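PDB 5TR7: D-alanyl-D-alanine carboxypeptidase, which probably removes the C-terminal D-alanine from sugar-peptide precursors of the bacterial cell wall, as a penicillin-binding serine carboxypeptidase of the peptidase S11 family. Local coordinates for residues S42-Q47 against N122-S127; M77-G82 against S88-G93; E173-F176 against I181-Y184. All coordinates share one frame; numbering follows the deposited sequence.

Interaction 1: S42-Q47 against N122-S127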
# COMPACT_ATOMS: atom_id res chain seq x y z
N SER A 42 -1.74 2.77 6.38
CA SER A 42 -2.64 1.72 6.88
C SER A 42 -1.91 0.90 7.95
O SER A 42 -2.56 0.33 8.82
CB SER A 42 -3.15 0.82 5.79
OG SER A 42 -2.17 -0.15 5.49
N TYR A 43 -0.58 0.80 7.87
CA TYR A 43 0.17 0.04 8.86
C TYR A 43 0.02 0.74 10.21
O TYR A 43 -0.32 0.10 11.22
CB TYR A 43 1.65 -0.16 8.47
CG TYR A 43 2.42 -1.02 9.49
CD1 TYR A 43 2.98 -0.44 10.60
CD2 TYR A 43 2.56 -2.41 9.34
CE1 TYR A 43 3.60 -1.21 11.57
CE2 TYR A 43 3.22 -3.18 10.30
CZ TYR A 43 3.73 -2.58 11.43
OH TYR A 43 4.35 -3.33 12.37
N VAL A 44 0.27 2.05 10.24
CA VAL A 44 0.13 2.81 11.49
C VAL A 44 -1.31 2.73 12.02
O VAL A 44 -1.54 2.47 13.20
CB VAL A 44 0.54 4.30 11.31
CG1 VAL A 44 0.39 5.07 12.62
CG2 VAL A 44 2.00 4.39 10.84
N ILE A 45 -2.28 2.91 11.12
CA ILE A 45 -3.70 2.79 11.53
C ILE A 45 -3.96 1.39 12.15
O ILE A 45 -4.61 1.25 13.16
CB ILE A 45 -4.61 3.04 10.34
CG1 ILE A 45 -4.52 4.50 9.92
CG2 ILE A 45 -6.06 2.64 10.63
CD1 ILE A 45 -5.16 4.73 8.52
N GLY A 46 -3.40 0.36 11.57
CA GLY A 46 -3.59 -1.03 12.05
C GLY A 46 -3.02 -1.18 13.46
O GLY A 46 -3.66 -1.78 14.35
N GLN A 47 -1.86 -0.60 13.68
CA GLN A 47 -1.31 -0.67 15.02
C GLN A 47 -2.17 0.05 16.02
O GLN A 47 -2.40 -0.47 17.13
CB GLN A 47 0.11 -0.17 15.04
CG GLN A 47 1.11 -1.13 14.36
CD GLN A 47 1.42 -2.34 15.19
OE1 GLN A 47 0.84 -2.52 16.23
NE2 GLN A 47 2.38 -3.15 14.78
N ASN A 122 7.46 7.42 10.07
CA ASN A 122 8.92 7.20 10.03
C ASN A 122 9.43 6.44 11.22
O ASN A 122 10.45 5.74 11.10
CB ASN A 122 9.69 8.54 9.89
CG ASN A 122 9.41 9.22 8.54
OD1 ASN A 122 9.51 8.58 7.46
ND2 ASN A 122 9.00 10.49 8.59
N ALA A 123 8.83 6.59 12.38
CA ALA A 123 9.31 5.80 13.54
C ALA A 123 8.98 4.33 13.25
O ALA A 123 9.81 3.44 13.45
CB ALA A 123 8.65 6.24 14.84
N TRP A 124 7.80 4.05 12.71
CA TRP A 124 7.50 2.64 12.36
C TRP A 124 8.39 2.11 11.25
O TRP A 124 8.87 0.97 11.31
CB TRP A 124 6.06 2.39 12.03
CG TRP A 124 5.19 2.26 13.24
CD1 TRP A 124 4.32 3.18 13.72
CD2 TRP A 124 5.10 1.12 14.12
NE1 TRP A 124 3.72 2.71 14.85
CE2 TRP A 124 4.13 1.42 15.08
CE3 TRP A 124 5.74 -0.13 14.19
CZ2 TRP A 124 3.81 0.54 16.14
CZ3 TRP A 124 5.39 -1.02 15.22
CH2 TRP A 124 4.44 -0.67 16.17
N ALA A 125 8.65 2.94 10.25
CA ALA A 125 9.49 2.53 9.12
C ALA A 125 10.87 2.13 9.66
O ALA A 125 11.45 1.09 9.29
CB ALA A 125 9.64 3.69 8.14
N SER A 126 11.35 2.91 10.60
CA SER A 126 12.64 2.60 11.17
C SER A 126 12.63 1.26 11.96
O SER A 126 13.49 0.41 11.78
CB SER A 126 13.06 3.72 12.09
OG SER A 126 14.29 3.43 12.53
N SER A 127 11.62 1.04 12.78
CA SER A 127 11.57 -0.17 13.56
C SER A 127 11.31 -1.40 12.67
O SER A 127 11.48 -2.53 13.11
CB SER A 127 10.53 0.01 14.67
OG SER A 127 9.26 -0.11 14.13
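Trp124 reaches across to helix 37-50 and lays one face of its indole against Tyr43 and Gln47, which stand one turn apart on that helix. The tyrosine comes edge-on: CE1 of Tyr43 lies 3.6 Å from CE3 of Trp124, and the ring planes are inclined at 67°, an offset edge-to-face pair. Gln47 covers the neighbouring part of the same face, its CG making a CH-pi contact 4.0 Å from the centroid of the six-membered ring of Trp124. A bend at chi2 (-75°) brings the Gln47 amide down almost parallel to the indole, 10° between the planes. There NE2 of Gln47 donates to OH of Tyr43 at 3.1 Å, a bond in the amide plane that fixes the rotation of the amide; the same hydroxyl is also bonded to Asp163. In this helical part of the beta-lactamase-like fold, the axes of segments 42-47 and 122-127, on helices 37-50 and 114-127, cross nearly perpendicularly, 10.5 Å apart at closest approach. Packing thins toward the pyrrole side, where Val44 offers just CG2, 3.9 Å from CD1 of Trp124. The solvent side is looser: Trp124 is partly exposed, and at the exposed end of helix 114-127 OG of Ser127 turns back to O of Trp124.

Interaction 2: M77-G82 against S88-G93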
# COMPACT_ATOMS: atom_id res chain seq x y z
N MET A 77 -11.97 9.41 -1.88
CA MET A 77 -13.12 8.70 -1.33
C MET A 77 -14.39 9.57 -1.48
O MET A 77 -15.53 9.08 -1.47
CB MET A 77 -12.87 8.41 0.14
CG MET A 77 -14.05 7.74 0.87
SD MET A 77 -13.49 7.28 2.50
CE MET A 77 -15.09 6.78 3.16
N PHE A 78 -14.14 10.88 -1.63
CA PHE A 78 -15.15 11.92 -1.77
C PHE A 78 -15.77 12.33 -0.46
O PHE A 78 -16.97 12.37 -0.30
CB PHE A 78 -16.17 11.63 -2.85
CG PHE A 78 -15.57 11.63 -4.21
CD1 PHE A 78 -15.25 12.83 -4.83
CD2 PHE A 78 -15.24 10.46 -4.82
CE1 PHE A 78 -14.65 12.87 -6.05
CE2 PHE A 78 -14.63 10.49 -6.08
CZ PHE A 78 -14.35 11.69 -6.69
N VAL A 79 -14.88 12.66 0.46
CA VAL A 79 -15.27 13.04 1.78
C VAL A 79 -15.51 14.54 1.87
O VAL A 79 -14.79 15.33 1.24
CB VAL A 79 -14.16 12.42 2.67
CG1 VAL A 79 -13.62 13.30 3.74
CG2 VAL A 79 -14.60 11.03 3.10
N GLU A 80 -16.53 14.94 2.63
CA GLU A 80 -16.88 16.37 2.83
C GLU A 80 -16.60 17.01 4.19
O GLU A 80 -16.95 16.48 5.23
CB GLU A 80 -18.34 16.60 2.55
CG GLU A 80 -18.74 16.28 1.10
CD GLU A 80 -20.06 16.89 0.70
OE1 GLU A 80 -20.17 18.11 0.95
OE2 GLU A 80 -20.94 16.19 0.13
N VAL A 81 -16.06 18.21 4.15
CA VAL A 81 -15.72 18.96 5.37
C VAL A 81 -16.96 19.16 6.23
O VAL A 81 -18.05 19.31 5.73
CB VAL A 81 -15.11 20.33 5.03
CG1 VAL A 81 -14.61 21.07 6.28
CG2 VAL A 81 -13.97 20.13 4.08
N GLY A 82 -16.77 19.13 7.54
CA GLY A 82 -17.86 19.29 8.49
C GLY A 82 -18.77 18.10 8.71
O GLY A 82 -19.74 18.19 9.45
N SER A 88 -13.74 2.64 10.03
CA SER A 88 -13.71 1.53 9.06
C SER A 88 -13.92 1.95 7.63
O SER A 88 -13.27 1.46 6.76
CB SER A 88 -14.68 0.41 9.41
OG SER A 88 -15.98 0.87 9.35
N ASP A 89 -14.73 2.97 7.41
CA ASP A 89 -15.05 3.46 6.11
C ASP A 89 -13.87 4.25 5.55
O ASP A 89 -13.50 4.08 4.38
CB ASP A 89 -16.33 4.27 6.15
CG ASP A 89 -17.54 3.45 6.40
OD1 ASP A 89 -17.67 2.41 5.70
OD2 ASP A 89 -18.42 3.88 7.21
N LEU A 90 -13.27 5.11 6.36
CA LEU A 90 -12.10 5.83 5.89
C LEU A 90 -10.96 4.85 5.50
O LEU A 90 -10.21 5.07 4.52
CB LEU A 90 -11.60 6.82 6.95
CG LEU A 90 -12.44 8.10 7.11
CD1 LEU A 90 -11.89 8.93 8.29
CD2 LEU A 90 -12.49 8.97 5.85
N ASN A 91 -10.78 3.83 6.34
CA ASN A 91 -9.79 2.78 6.08
C ASN A 91 -9.92 2.14 4.73
O ASN A 91 -8.95 1.97 4.03
CB ASN A 91 -9.95 1.73 7.13
CG ASN A 91 -8.88 1.76 8.05
OD1 ASN A 91 -8.96 2.34 9.14
ND2 ASN A 91 -7.79 1.19 7.61
N ARG A 92 -11.13 1.71 4.42
CA ARG A 92 -11.42 1.17 3.09
C ARG A 92 -11.23 2.19 2.02
O ARG A 92 -10.79 1.87 0.93
CB ARG A 92 -12.81 0.57 3.04
CG ARG A 92 -12.88 -0.63 3.91
CD ARG A 92 -14.24 -1.28 3.98
NE ARG A 92 -14.03 -2.60 4.54
CZ ARG A 92 -13.72 -2.84 5.82
NH1 ARG A 92 -13.63 -1.86 6.71
NH2 ARG A 92 -13.52 -4.09 6.21
N GLY A 93 -11.55 3.44 2.29
CA GLY A 93 -11.26 4.46 1.26
C GLY A 93 -9.79 4.55 0.94
O GLY A 93 -9.34 4.73 -0.23
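In the beta-lactamase-like fold of penicillin-binding proteins, the loop between strands 59-61 and 84-86 folds back over helix 87-95, which leads toward the predicted active-site residue Ser98, and Met77 is the residue of 77-82 that reaches the helix backbone. With CG anti to the backbone N (chi1 176°) and the chain extended to its end, the thioether runs straight out along the helix surface. Its SD packs 3.8 Å from CA of Gly93, where the lack of a side chain lets the sulfur settle close to the backbone. On another side the same SD meets CD2 of Leu90 at 3.9 Å. That leucine methyl is shared, for CG2 of Val79 approaches it at 4.0 Å, the two side chains crossing at about a right angle. No hydrogen bond joins the two segments; the loop is held instead by Asp101, whose carboxylate accepts bonds from the backbone N atoms of Met77, Phe78 and Val79. Tyr178 and Val85 touch both Met77 and Val79, and Ala102 of helix 100-111 touches Met77 and Leu90, completing a buried apolar cluster. At the far end of the methionine, the CE methyl lies 3.4 Å from O of Asp89, the carbonyl that also accepts the helical bond from N of Gly93.

Interaction 3: E173-F176 against I181-Y184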
# COMPACT_ATOMS: atom_id res chain seq x y z
N GLU A 173 -10.44 -6.98 -0.54
CA GLU A 173 -11.79 -6.51 -0.86
C GLU A 173 -11.67 -5.84 -2.23
O GLU A 173 -10.77 -5.04 -2.47
CB GLU A 173 -12.38 -5.64 0.25
CG GLU A 173 -12.54 -6.42 1.57
CD GLU A 173 -13.12 -5.58 2.73
OE1 GLU A 173 -13.73 -4.49 2.55
OE2 GLU A 173 -12.95 -6.03 3.90
N GLN A 174 -12.56 -6.19 -3.12
CA GLN A 174 -12.52 -5.76 -4.53
C GLN A 174 -13.13 -4.44 -4.83
O GLN A 174 -12.88 -3.85 -5.94
CB GLN A 174 -13.23 -6.84 -5.38
CG GLN A 174 -12.41 -8.12 -5.39
CD GLN A 174 -12.95 -9.21 -6.32
OE1 GLN A 174 -14.06 -9.18 -6.81
NE2 GLN A 174 -12.14 -10.18 -6.56
N LYS A 175 -13.99 -3.98 -3.92
CA LYS A 175 -14.64 -2.70 -4.15
C LYS A 175 -15.18 -2.11 -2.89
O LYS A 175 -15.28 -2.77 -1.89
CB LYS A 175 -15.79 -2.87 -5.11
CG LYS A 175 -16.93 -3.74 -4.63
CD LYS A 175 -17.69 -4.14 -5.95
CE LYS A 175 -18.91 -4.98 -5.73
NZ LYS A 175 -20.03 -4.17 -5.19
N PHE A 176 -15.52 -0.84 -2.98
CA PHE A 176 -16.06 -0.15 -1.85
C PHE A 176 -16.84 1.01 -2.38
O PHE A 176 -16.41 1.69 -3.30
CB PHE A 176 -14.96 0.38 -0.96
CG PHE A 176 -15.45 1.06 0.26
CD1 PHE A 176 -16.17 0.34 1.21
CD2 PHE A 176 -15.10 2.38 0.53
CE1 PHE A 176 -16.62 0.98 2.37
CE2 PHE A 176 -15.51 3.01 1.70
CZ PHE A 176 -16.28 2.33 2.60
N ILE A 181 -20.94 6.33 -4.48
CA ILE A 181 -19.81 6.23 -5.41
C ILE A 181 -19.04 4.94 -5.14
O ILE A 181 -18.46 4.77 -4.04
CB ILE A 181 -18.89 7.45 -5.28
CG1 ILE A 181 -19.72 8.72 -5.60
CG2 ILE A 181 -17.70 7.31 -6.24
CD1 ILE A 181 -19.00 10.02 -5.34
N THR A 182 -19.08 4.01 -6.13
CA THR A 182 -18.44 2.72 -6.04
C THR A 182 -17.14 2.77 -6.79
O THR A 182 -17.10 3.20 -7.93
CB THR A 182 -19.31 1.60 -6.62
OG1 THR A 182 -20.48 1.48 -5.83
CG2 THR A 182 -18.62 0.22 -6.58
N GLN A 183 -16.04 2.32 -6.15
CA GLN A 183 -14.73 2.30 -6.78
C GLN A 183 -14.17 0.91 -6.55
O GLN A 183 -14.41 0.29 -5.52
CB GLN A 183 -13.84 3.38 -6.20
CG GLN A 183 -14.57 4.71 -6.10
CD GLN A 183 -13.69 5.93 -5.82
OE1 GLN A 183 -12.76 6.16 -6.55
NE2 GLN A 183 -14.05 6.77 -4.84
N TYR A 184 -13.46 0.43 -7.55
CA TYR A 184 -12.82 -0.85 -7.54
C TYR A 184 -11.39 -0.83 -7.09
O TYR A 184 -10.66 0.08 -7.32
CB TYR A 184 -12.89 -1.54 -8.95
CG TYR A 184 -14.29 -1.97 -9.20
CD1 TYR A 184 -15.21 -1.06 -9.73
CD2 TYR A 184 -14.77 -3.20 -8.74
CE1 TYR A 184 -16.55 -1.41 -9.89
CE2 TYR A 184 -16.11 -3.55 -8.88
CZ TYR A 184 -16.99 -2.65 -9.47
OH TYR A 184 -18.29 -3.02 -9.61
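Two backbone hydrogen bonds tie Phe176 to Gln183. N of Phe176 donates to O of Gln183 at 3.0 Å, with the donor nearly in line with the carbonyl bond. The return bond, from N of Gln183 to O of Phe176, is 2.9 Å long and straighter at the hydrogen (170°), although its donor is tilted 27° from the carbonyl plane. O of Phe176 also accepts a bond from the side-chain amide of Gln97.

Weaker CA-H...O contacts flank this pair. CA of Lys175 sits 3.3 Å from O of Gln183, and CA of Tyr184 is 3.4 Å from O of Gln174; CA of Thr182 similarly approaches O of Phe176. Together they mark a two-stranded antiparallel beta hairpin, strands 175-178 and 181-184, in which Phe176 and Gln183 form the hydrogen-bonded pair and Lys175 and Tyr184 the non-hydrogen-bonded one.

Side-chain packing differs between the two faces. On the exposed face, Lys175 and Tyr184 run alongside each other in the same direction. With chi1 at 63°, CG of the lysine sits between its backbone N and carbonyl carbon, and CD of Lys175 comes obliquely to 3.4 Å from CE2 of Tyr184. CB of Lys175 borders the same ring at CD2, 3.8 Å away. On the other face, Phe176 and Gln183 diverge. The phenyl ring goes to Asp89 and Arg92 of helix 87-95, while NE2 of Gln183 bonds O of Lys76; the side chain of Gln183 is about 7 Å from that of Ser98, a predicted active-site residue.

Overall arrangement
All three contacts fall within the D-alanyl-D-alanine carboxypeptidase region of the chain. In sequence, interaction 2 lies wholly between the two halves of interaction 1, and interaction 3 follows both. Interactions 2 and 3 are neighbours, their centres about 13 Å apart: NE of Arg92 and OE1 of Glu173 form a 2.8 Å salt bridge, and Phe78 of the loop packs on Ile181 of the hairpin. Helix 87-95 also meets helix 37-50, where Ile45 touches Asn91. The centres of interactions 1 and 3 are about 25 Å apart, on opposite sides of the chain's centre. Helices 37-50 and 87-95 thus link the three contacts; predicted active-site residue Lys38 lies on the first, and Ser98 follows the second.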